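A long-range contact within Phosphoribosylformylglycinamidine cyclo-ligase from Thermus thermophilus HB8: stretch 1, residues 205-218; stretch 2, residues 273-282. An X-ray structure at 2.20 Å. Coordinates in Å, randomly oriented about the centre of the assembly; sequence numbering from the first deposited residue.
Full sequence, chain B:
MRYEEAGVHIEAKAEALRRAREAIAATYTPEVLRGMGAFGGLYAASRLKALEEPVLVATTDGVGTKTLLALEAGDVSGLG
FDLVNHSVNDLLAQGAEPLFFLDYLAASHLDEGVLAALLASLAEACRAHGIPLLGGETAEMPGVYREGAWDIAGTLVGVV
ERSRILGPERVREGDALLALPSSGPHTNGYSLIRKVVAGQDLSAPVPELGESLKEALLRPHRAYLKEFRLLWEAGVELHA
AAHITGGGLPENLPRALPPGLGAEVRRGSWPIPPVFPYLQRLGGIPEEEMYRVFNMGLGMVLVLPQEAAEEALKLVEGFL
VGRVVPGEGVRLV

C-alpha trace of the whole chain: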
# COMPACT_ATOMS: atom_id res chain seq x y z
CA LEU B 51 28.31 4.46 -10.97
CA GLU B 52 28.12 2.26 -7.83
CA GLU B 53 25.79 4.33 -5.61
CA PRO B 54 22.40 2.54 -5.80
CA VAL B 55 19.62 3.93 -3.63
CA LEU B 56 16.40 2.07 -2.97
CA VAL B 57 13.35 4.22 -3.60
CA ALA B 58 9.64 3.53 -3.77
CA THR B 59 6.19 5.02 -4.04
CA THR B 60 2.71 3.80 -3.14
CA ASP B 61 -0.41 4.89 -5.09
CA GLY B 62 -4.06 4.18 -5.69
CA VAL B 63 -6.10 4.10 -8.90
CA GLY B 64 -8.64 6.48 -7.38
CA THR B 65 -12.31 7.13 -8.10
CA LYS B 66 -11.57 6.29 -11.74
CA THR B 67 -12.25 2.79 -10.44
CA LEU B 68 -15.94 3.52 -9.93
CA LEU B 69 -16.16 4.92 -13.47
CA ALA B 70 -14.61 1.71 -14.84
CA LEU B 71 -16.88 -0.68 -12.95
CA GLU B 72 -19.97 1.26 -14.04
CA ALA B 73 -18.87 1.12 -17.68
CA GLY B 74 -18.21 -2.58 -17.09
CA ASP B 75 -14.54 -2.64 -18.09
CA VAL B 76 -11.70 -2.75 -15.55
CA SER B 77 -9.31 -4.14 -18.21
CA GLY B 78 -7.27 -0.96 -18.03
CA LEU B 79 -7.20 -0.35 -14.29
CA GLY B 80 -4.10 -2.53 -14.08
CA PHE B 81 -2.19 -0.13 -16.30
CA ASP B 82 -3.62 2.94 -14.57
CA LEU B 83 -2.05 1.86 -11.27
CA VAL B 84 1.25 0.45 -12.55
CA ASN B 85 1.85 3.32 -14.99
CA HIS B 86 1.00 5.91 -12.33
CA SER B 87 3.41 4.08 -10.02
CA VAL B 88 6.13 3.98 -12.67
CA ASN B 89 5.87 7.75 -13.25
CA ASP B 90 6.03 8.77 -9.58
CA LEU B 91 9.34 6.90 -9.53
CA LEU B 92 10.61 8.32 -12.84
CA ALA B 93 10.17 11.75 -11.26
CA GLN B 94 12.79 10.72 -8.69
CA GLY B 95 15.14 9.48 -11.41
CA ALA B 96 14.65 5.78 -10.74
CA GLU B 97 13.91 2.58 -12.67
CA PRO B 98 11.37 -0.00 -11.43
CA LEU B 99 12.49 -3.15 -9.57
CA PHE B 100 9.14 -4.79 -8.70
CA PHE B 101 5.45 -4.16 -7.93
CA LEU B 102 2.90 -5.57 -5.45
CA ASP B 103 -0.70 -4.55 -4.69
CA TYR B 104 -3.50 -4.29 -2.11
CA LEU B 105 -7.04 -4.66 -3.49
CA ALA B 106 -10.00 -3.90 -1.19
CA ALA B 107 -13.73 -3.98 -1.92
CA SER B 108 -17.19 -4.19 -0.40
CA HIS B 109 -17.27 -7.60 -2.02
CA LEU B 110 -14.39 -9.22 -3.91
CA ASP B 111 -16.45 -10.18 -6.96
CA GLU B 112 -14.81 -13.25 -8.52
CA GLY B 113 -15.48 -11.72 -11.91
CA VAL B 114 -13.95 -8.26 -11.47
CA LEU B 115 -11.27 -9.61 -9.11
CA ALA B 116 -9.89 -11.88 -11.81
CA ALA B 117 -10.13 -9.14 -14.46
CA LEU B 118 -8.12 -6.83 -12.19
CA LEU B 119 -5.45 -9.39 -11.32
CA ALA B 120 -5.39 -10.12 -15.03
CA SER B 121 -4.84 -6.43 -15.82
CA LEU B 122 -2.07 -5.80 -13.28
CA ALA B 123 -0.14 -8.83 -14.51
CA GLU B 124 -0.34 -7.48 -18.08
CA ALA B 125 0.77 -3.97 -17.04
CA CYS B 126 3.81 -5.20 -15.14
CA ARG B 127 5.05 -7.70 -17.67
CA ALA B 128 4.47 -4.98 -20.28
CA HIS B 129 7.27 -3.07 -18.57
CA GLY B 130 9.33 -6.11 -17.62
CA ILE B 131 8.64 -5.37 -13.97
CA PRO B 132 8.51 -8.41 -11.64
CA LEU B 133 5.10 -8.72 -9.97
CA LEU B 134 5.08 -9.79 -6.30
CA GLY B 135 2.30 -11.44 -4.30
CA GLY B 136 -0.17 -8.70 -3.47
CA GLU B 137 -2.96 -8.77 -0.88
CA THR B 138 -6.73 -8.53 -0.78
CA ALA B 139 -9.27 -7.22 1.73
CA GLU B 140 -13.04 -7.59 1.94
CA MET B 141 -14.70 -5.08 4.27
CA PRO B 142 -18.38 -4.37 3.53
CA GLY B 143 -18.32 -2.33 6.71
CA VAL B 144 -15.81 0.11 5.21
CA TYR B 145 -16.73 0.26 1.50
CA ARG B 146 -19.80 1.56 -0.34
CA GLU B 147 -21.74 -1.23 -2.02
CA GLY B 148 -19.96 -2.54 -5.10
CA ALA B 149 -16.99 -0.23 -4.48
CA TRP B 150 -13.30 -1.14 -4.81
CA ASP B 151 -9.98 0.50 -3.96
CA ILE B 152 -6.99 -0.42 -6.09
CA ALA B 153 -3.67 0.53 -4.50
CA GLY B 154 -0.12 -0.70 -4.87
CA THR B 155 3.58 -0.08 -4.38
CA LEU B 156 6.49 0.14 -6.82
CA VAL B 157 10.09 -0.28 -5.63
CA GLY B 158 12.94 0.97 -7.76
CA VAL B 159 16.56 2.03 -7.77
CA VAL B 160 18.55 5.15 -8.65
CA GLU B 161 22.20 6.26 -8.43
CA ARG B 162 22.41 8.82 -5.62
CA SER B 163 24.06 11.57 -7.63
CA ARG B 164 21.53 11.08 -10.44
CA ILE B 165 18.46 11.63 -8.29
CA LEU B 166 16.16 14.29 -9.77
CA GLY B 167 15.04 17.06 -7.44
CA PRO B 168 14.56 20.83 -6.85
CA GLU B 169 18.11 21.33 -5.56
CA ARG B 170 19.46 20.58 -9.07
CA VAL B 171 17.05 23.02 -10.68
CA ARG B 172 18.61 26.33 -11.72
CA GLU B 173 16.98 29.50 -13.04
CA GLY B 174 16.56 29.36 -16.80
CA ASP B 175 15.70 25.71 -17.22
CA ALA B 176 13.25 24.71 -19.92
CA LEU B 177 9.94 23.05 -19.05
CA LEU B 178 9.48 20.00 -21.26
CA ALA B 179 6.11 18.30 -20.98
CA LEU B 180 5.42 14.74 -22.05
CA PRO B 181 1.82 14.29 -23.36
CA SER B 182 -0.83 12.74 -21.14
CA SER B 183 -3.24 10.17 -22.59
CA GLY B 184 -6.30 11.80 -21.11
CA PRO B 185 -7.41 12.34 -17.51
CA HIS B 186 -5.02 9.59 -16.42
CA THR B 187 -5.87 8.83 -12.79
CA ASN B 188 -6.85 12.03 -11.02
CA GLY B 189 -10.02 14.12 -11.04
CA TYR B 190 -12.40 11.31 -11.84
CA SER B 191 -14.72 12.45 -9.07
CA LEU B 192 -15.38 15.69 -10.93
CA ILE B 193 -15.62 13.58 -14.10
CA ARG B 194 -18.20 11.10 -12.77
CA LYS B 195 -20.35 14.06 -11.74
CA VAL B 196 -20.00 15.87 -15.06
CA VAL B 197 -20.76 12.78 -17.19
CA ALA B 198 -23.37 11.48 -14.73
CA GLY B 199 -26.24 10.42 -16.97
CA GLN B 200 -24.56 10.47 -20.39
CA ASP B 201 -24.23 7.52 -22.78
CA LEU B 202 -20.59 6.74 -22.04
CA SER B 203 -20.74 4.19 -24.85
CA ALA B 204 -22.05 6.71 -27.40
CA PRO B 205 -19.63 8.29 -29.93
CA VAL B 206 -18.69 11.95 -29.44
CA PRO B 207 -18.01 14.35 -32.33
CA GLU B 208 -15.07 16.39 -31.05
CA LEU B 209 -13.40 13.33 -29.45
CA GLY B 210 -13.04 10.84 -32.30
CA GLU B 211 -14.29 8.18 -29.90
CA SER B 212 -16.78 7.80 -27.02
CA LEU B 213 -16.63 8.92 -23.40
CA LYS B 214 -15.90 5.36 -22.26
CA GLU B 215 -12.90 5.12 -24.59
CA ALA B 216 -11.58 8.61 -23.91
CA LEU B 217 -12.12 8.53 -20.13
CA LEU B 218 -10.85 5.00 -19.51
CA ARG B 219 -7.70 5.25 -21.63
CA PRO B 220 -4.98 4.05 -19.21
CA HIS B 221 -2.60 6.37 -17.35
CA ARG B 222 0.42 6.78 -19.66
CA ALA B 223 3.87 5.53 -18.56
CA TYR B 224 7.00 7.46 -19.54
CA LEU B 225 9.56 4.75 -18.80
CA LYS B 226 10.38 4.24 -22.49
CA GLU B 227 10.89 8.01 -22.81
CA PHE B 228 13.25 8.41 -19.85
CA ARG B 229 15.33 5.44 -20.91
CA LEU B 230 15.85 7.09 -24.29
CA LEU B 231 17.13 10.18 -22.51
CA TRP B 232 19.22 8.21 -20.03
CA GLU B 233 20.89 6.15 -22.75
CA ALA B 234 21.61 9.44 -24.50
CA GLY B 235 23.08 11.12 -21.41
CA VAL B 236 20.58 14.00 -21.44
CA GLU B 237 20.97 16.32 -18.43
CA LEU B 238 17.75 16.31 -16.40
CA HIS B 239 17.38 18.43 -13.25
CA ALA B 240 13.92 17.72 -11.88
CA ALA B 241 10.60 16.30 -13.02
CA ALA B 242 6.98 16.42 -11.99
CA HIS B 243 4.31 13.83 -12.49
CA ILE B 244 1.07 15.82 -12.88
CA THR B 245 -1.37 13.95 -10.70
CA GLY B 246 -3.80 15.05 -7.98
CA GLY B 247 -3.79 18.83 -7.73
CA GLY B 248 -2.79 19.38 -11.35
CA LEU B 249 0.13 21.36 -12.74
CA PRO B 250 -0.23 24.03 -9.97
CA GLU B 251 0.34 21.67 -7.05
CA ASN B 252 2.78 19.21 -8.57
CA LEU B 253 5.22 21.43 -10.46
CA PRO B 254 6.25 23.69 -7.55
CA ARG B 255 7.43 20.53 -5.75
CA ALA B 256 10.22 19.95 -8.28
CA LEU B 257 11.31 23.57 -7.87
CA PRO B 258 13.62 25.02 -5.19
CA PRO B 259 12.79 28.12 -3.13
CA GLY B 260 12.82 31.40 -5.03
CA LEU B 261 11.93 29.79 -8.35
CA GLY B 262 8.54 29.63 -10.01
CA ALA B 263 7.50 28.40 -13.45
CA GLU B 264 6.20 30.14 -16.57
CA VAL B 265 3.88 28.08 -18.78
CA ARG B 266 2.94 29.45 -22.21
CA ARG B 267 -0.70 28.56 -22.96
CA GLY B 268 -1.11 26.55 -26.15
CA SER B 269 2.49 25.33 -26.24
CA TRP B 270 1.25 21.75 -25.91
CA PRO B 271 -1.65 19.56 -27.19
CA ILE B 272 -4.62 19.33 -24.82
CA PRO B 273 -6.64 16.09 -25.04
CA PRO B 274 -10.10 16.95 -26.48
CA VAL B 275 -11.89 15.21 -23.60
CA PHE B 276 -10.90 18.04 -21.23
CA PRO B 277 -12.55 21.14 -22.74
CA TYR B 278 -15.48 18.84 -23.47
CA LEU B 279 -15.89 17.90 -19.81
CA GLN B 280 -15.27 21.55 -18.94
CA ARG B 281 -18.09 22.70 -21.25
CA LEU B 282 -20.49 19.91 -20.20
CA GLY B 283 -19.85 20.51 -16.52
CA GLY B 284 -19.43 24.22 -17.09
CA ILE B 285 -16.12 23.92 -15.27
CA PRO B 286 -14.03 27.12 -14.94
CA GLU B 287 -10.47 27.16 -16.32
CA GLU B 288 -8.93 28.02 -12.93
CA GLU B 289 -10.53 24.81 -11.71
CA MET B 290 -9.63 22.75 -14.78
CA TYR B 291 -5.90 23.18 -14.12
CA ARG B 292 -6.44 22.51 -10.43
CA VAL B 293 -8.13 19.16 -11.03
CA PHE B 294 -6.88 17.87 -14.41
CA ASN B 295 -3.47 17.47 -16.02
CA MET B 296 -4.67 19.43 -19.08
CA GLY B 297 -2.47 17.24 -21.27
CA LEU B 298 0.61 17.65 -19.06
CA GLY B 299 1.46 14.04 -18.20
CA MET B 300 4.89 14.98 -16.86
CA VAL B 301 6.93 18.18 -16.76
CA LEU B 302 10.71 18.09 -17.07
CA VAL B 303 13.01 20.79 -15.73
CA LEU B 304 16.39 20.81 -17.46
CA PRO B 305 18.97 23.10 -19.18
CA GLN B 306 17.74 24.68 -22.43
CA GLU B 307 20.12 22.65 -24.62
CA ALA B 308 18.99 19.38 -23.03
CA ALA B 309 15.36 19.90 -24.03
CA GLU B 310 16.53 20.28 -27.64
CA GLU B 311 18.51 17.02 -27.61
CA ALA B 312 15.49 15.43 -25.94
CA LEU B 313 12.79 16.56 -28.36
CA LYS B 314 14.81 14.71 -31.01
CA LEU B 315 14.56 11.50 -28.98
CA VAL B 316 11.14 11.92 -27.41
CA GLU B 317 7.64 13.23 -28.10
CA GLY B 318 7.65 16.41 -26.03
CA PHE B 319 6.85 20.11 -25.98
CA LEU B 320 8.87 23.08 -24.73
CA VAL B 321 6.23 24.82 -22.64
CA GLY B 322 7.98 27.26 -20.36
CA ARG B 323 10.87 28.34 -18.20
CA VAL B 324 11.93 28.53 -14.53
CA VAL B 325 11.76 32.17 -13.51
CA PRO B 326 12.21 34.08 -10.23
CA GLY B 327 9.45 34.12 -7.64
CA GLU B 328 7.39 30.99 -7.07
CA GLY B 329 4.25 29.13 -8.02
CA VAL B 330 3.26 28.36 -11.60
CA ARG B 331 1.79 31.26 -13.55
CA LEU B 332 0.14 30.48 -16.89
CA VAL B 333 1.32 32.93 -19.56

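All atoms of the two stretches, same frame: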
# COMPACT_ATOMS: atom_id res chain seq x y z
N PRO B 205 -20.69 7.52 -29.26
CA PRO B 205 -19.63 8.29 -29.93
C PRO B 205 -19.79 9.80 -29.73
O PRO B 205 -20.90 10.31 -29.67
CB PRO B 205 -19.78 7.88 -31.40
CG PRO B 205 -20.32 6.48 -31.31
CD PRO B 205 -21.35 6.62 -30.22
N VAL B 206 -18.67 10.50 -29.62
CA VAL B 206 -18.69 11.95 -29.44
C VAL B 206 -18.03 12.60 -30.65
O VAL B 206 -17.00 12.12 -31.14
CB VAL B 206 -17.93 12.37 -28.16
CG1 VAL B 206 -17.99 13.88 -27.99
CG2 VAL B 206 -18.54 11.69 -26.95
N PRO B 207 -18.61 13.70 -31.17
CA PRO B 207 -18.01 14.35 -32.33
C PRO B 207 -16.56 14.76 -32.10
O PRO B 207 -15.63 14.11 -32.59
CB PRO B 207 -18.92 15.55 -32.58
CG PRO B 207 -19.43 15.87 -31.20
CD PRO B 207 -19.76 14.49 -30.68
N GLU B 208 -16.39 15.83 -31.34
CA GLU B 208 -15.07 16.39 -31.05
C GLU B 208 -14.01 15.48 -30.41
O GLU B 208 -12.87 15.91 -30.24
CB GLU B 208 -15.24 17.64 -30.19
CG GLU B 208 -16.03 17.44 -28.91
CD GLU B 208 -16.42 18.76 -28.26
OE1 GLU B 208 -15.52 19.51 -27.82
OE2 GLU B 208 -17.64 19.05 -28.20
N LEU B 209 -14.37 14.24 -30.08
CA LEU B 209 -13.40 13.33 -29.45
C LEU B 209 -12.77 12.33 -30.42
O LEU B 209 -11.57 12.05 -30.31
CB LEU B 209 -14.06 12.55 -28.30
CG LEU B 209 -14.76 13.33 -27.19
CD1 LEU B 209 -15.18 12.38 -26.08
CD2 LEU B 209 -13.83 14.40 -26.64
N GLY B 210 -13.55 11.82 -31.36
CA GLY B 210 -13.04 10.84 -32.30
C GLY B 210 -13.28 9.45 -31.73
O GLY B 210 -12.87 8.44 -32.31
N GLU B 211 -13.97 9.41 -30.59
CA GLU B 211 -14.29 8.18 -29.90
C GLU B 211 -15.35 8.54 -28.87
O GLU B 211 -15.80 9.69 -28.82
CB GLU B 211 -13.05 7.64 -29.18
CG GLU B 211 -12.63 8.46 -27.97
CD GLU B 211 -11.18 8.26 -27.61
OE1 GLU B 211 -10.68 7.12 -27.74
OE2 GLU B 211 -10.53 9.23 -27.18
N SER B 212 -15.75 7.57 -28.05
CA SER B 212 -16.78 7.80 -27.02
C SER B 212 -16.20 8.24 -25.68
O SER B 212 -14.98 8.34 -25.51
CB SER B 212 -17.60 6.53 -26.81
OG SER B 212 -16.79 5.49 -26.29
N LEU B 213 -17.08 8.52 -24.72
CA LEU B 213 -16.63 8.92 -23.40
C LEU B 213 -15.90 7.74 -22.75
O LEU B 213 -14.82 7.90 -22.19
CB LEU B 213 -17.82 9.34 -22.54
CG LEU B 213 -18.29 10.78 -22.75
CD1 LEU B 213 -19.56 11.03 -21.95
CD2 LEU B 213 -17.19 11.74 -22.34
N LYS B 214 -16.50 6.56 -22.83
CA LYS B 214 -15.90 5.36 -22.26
C LYS B 214 -14.44 5.24 -22.70
O LYS B 214 -13.53 5.17 -21.87
CB LYS B 214 -16.68 4.12 -22.72
CG LYS B 214 -16.18 2.79 -22.15
CD LYS B 214 -16.66 1.61 -23.00
CE LYS B 214 -18.18 1.57 -23.16
NZ LYS B 214 -18.62 0.45 -24.03
N GLU B 215 -14.23 5.24 -24.01
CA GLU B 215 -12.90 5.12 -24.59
C GLU B 215 -11.94 6.23 -24.22
O GLU B 215 -10.77 5.98 -23.92
CB GLU B 215 -13.02 5.02 -26.11
CG GLU B 215 -13.42 3.65 -26.59
CD GLU B 215 -12.45 2.60 -26.12
OE1 GLU B 215 -11.26 2.67 -26.52
OE2 GLU B 215 -12.86 1.70 -25.36
N ALA B 216 -12.43 7.46 -24.22
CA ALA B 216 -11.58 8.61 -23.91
C ALA B 216 -11.31 8.81 -22.42
O ALA B 216 -10.27 9.34 -22.05
CB ALA B 216 -12.20 9.87 -24.50
N LEU B 217 -12.25 8.37 -21.58
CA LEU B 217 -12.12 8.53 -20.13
C LEU B 217 -11.44 7.36 -19.43
O LEU B 217 -10.91 7.52 -18.32
CB LEU B 217 -13.50 8.76 -19.51
CG LEU B 217 -13.79 10.10 -18.84
CD1 LEU B 217 -13.44 11.25 -19.75
CD2 LEU B 217 -15.27 10.14 -18.47
N LEU B 218 -11.46 6.20 -20.07
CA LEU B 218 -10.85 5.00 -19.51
C LEU B 218 -9.48 4.66 -20.09
O LEU B 218 -8.85 3.68 -19.68
CB LEU B 218 -11.80 3.80 -19.66
CG LEU B 218 -13.05 3.86 -18.77
CD1 LEU B 218 -13.88 2.60 -18.95
CD2 LEU B 218 -12.63 4.01 -17.31
N PRO B 273 -5.67 17.11 -24.61
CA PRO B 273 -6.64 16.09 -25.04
C PRO B 273 -7.99 16.77 -25.21
O PRO B 273 -8.33 17.67 -24.45
CB PRO B 273 -6.62 15.10 -23.87
CG PRO B 273 -5.20 15.13 -23.46
CD PRO B 273 -4.87 16.61 -23.48
N PRO B 274 -8.78 16.36 -26.22
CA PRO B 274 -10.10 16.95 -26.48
C PRO B 274 -11.15 16.67 -25.41
O PRO B 274 -12.13 17.42 -25.28
CB PRO B 274 -10.48 16.34 -27.82
CG PRO B 274 -9.89 14.96 -27.72
CD PRO B 274 -8.51 15.24 -27.15
N VAL B 275 -10.95 15.60 -24.65
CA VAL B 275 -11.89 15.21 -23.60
C VAL B 275 -11.97 16.24 -22.48
O VAL B 275 -12.98 16.32 -21.80
CB VAL B 275 -11.51 13.85 -22.98
CG1 VAL B 275 -10.27 14.00 -22.11
CG2 VAL B 275 -12.67 13.32 -22.18
N PHE B 276 -10.91 17.03 -22.29
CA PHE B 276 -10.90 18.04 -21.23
C PHE B 276 -11.85 19.22 -21.45
O PHE B 276 -12.78 19.42 -20.66
CB PHE B 276 -9.48 18.57 -21.01
CG PHE B 276 -8.56 17.58 -20.37
CD1 PHE B 276 -8.89 17.00 -19.14
CD2 PHE B 276 -7.37 17.20 -20.99
CE1 PHE B 276 -8.04 16.06 -18.55
CE2 PHE B 276 -6.52 16.27 -20.40
CZ PHE B 276 -6.85 15.69 -19.18
N PRO B 277 -11.65 20.01 -22.52
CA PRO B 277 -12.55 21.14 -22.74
C PRO B 277 -14.00 20.68 -22.90
O PRO B 277 -14.93 21.45 -22.66
CB PRO B 277 -11.99 21.79 -24.00
CG PRO B 277 -11.37 20.64 -24.73
CD PRO B 277 -10.68 19.90 -23.62
N TYR B 278 -14.16 19.43 -23.30
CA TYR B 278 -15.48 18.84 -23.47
C TYR B 278 -16.12 18.70 -22.09
O TYR B 278 -17.24 19.14 -21.86
CB TYR B 278 -15.37 17.46 -24.13
CG TYR B 278 -16.70 16.78 -24.28
CD1 TYR B 278 -17.69 17.33 -25.10
CD2 TYR B 278 -17.00 15.63 -23.56
CE1 TYR B 278 -18.95 16.74 -25.19
CE2 TYR B 278 -18.26 15.04 -23.64
CZ TYR B 278 -19.22 15.60 -24.46
OH TYR B 278 -20.47 15.04 -24.52
N LEU B 279 -15.40 18.08 -21.17
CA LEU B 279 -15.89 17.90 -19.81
C LEU B 279 -16.17 19.30 -19.25
O LEU B 279 -17.24 19.57 -18.72
CB LEU B 279 -14.82 17.21 -18.95
CG LEU B 279 -14.41 15.81 -19.40
CD1 LEU B 279 -13.21 15.34 -18.61
CD2 LEU B 279 -15.59 14.87 -19.23
N GLN B 280 -15.18 20.17 -19.40
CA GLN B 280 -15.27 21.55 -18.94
C GLN B 280 -16.59 22.18 -19.39
O GLN B 280 -17.34 22.71 -18.57
CB GLN B 280 -14.08 22.32 -19.51
CG GLN B 280 -14.11 23.82 -19.33
CD GLN B 280 -12.86 24.47 -19.88
OE1 GLN B 280 -12.35 24.07 -20.93
NE2 GLN B 280 -12.35 25.48 -19.18
N ARG B 281 -16.87 22.13 -20.69
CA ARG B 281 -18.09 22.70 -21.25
C ARG B 281 -19.35 22.03 -20.69
O ARG B 281 -20.29 22.71 -20.29
CB ARG B 281 -18.08 22.56 -22.77
CG ARG B 281 -17.91 23.86 -23.54
CD ARG B 281 -18.03 23.59 -25.04
NE ARG B 281 -19.27 22.88 -25.34
CZ ARG B 281 -19.36 21.84 -26.16
NH1 ARG B 281 -18.27 21.39 -26.79
NH2 ARG B 281 -20.53 21.24 -26.35
N LEU B 282 -19.35 20.69 -20.68
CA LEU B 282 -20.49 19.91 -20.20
C LEU B 282 -20.77 20.20 -18.73
O LEU B 282 -21.93 20.38 -18.33
CB LEU B 282 -20.22 18.42 -20.38
CG LEU B 282 -21.33 17.44 -19.98
CD1 LEU B 282 -22.51 17.58 -20.92
CD2 LEU B 282 -20.79 16.02 -20.02
O HOH W 1 -12.88 18.83 -27.32

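Contact between the loop and helix of residues 205-218 and helix 275-282, in phosphoribosylformylglycinamidine cyclo-ligase from Thermus thermophilus HB8. The two segments bury 506 Å² between them, both sides summed. The axes of helix 213-218 and helix 275-282 cross at -114° and come no closer than 11.5 Å, so the space between them is bridged by side chains. The backbones draw nearest at the loop, where the CA atoms of L209 and P274 lie 5.7 Å apart.

Y278 is the main bump. Its CA-to-CB bond points toward the other stretch, chi1 is t, and the ring enters a hollow lined by V206, E208, L209 and L213; it loses more area to the contact than any other residue. V206 covers one face: its CG1 stands 4.3 Å from the centroid of the Y278 ring and 19° off the ring normal, a CH-pi contact. L213 closes the edge, with its CD2 3.7 Å from CE2 of Y278 and near the ring plane. L209 approaches obliquely, its CD2 4.2 Å from CB of Y278.

L209 is the answering bump. Its CA-to-CB bond runs sideways, but with chi1 m and chi2 t its end comes nearer to the second stretch. CD2 of L209 settles beside P274 and V275, 4.0 Å from CB of P274, 4.4 Å from CB of V275 and 3.7 Å from N of V275. One methyl thus packs against three successive surfaces: proline ring, helix backbone and the base of the tyrosine side chain. The carbonyl O of E208 packs against the proline ring, 3.4 Å from CB of P274.

Deeper in, V275 points toward the first helix and fits between A216 and L217. Its CG2 lies 4.2 Å from CB of A216 and 3.3 Å from CD1 of L217, a tight fit for two methyls. The L217 side chain adopts an off-rotamer chi1 of -115°. Its CD1 also reaches CD2 of L279 at 4.2 Å, so this one methyl touches residues a helical turn apart.

The polar contacts lie at the exposed margin. NH1 of R281 donates to OE2 of E208 at 2.8 Å, with an N-H...O angle of 152°, in a salt bridge that meets the guanidinium at its edge. The same carboxylate oxygen, OE2 of E208, is 3.5 Å from CD1 of Y278, oblique to the ring. The other oxygen, OE1 of E208, accepts from a water at 2.8 Å; that water also donates to O of P274 at 2.6 Å, linking the glutamate to the P274 carbonyl.

The loop has its own supports. N of V206 donates to O of E211 at 3.1 Å, holding the turn that carries E208 and L209. S212 caps the first helix through a weak bond, N of E215 to OG of S212, 3.4 Å.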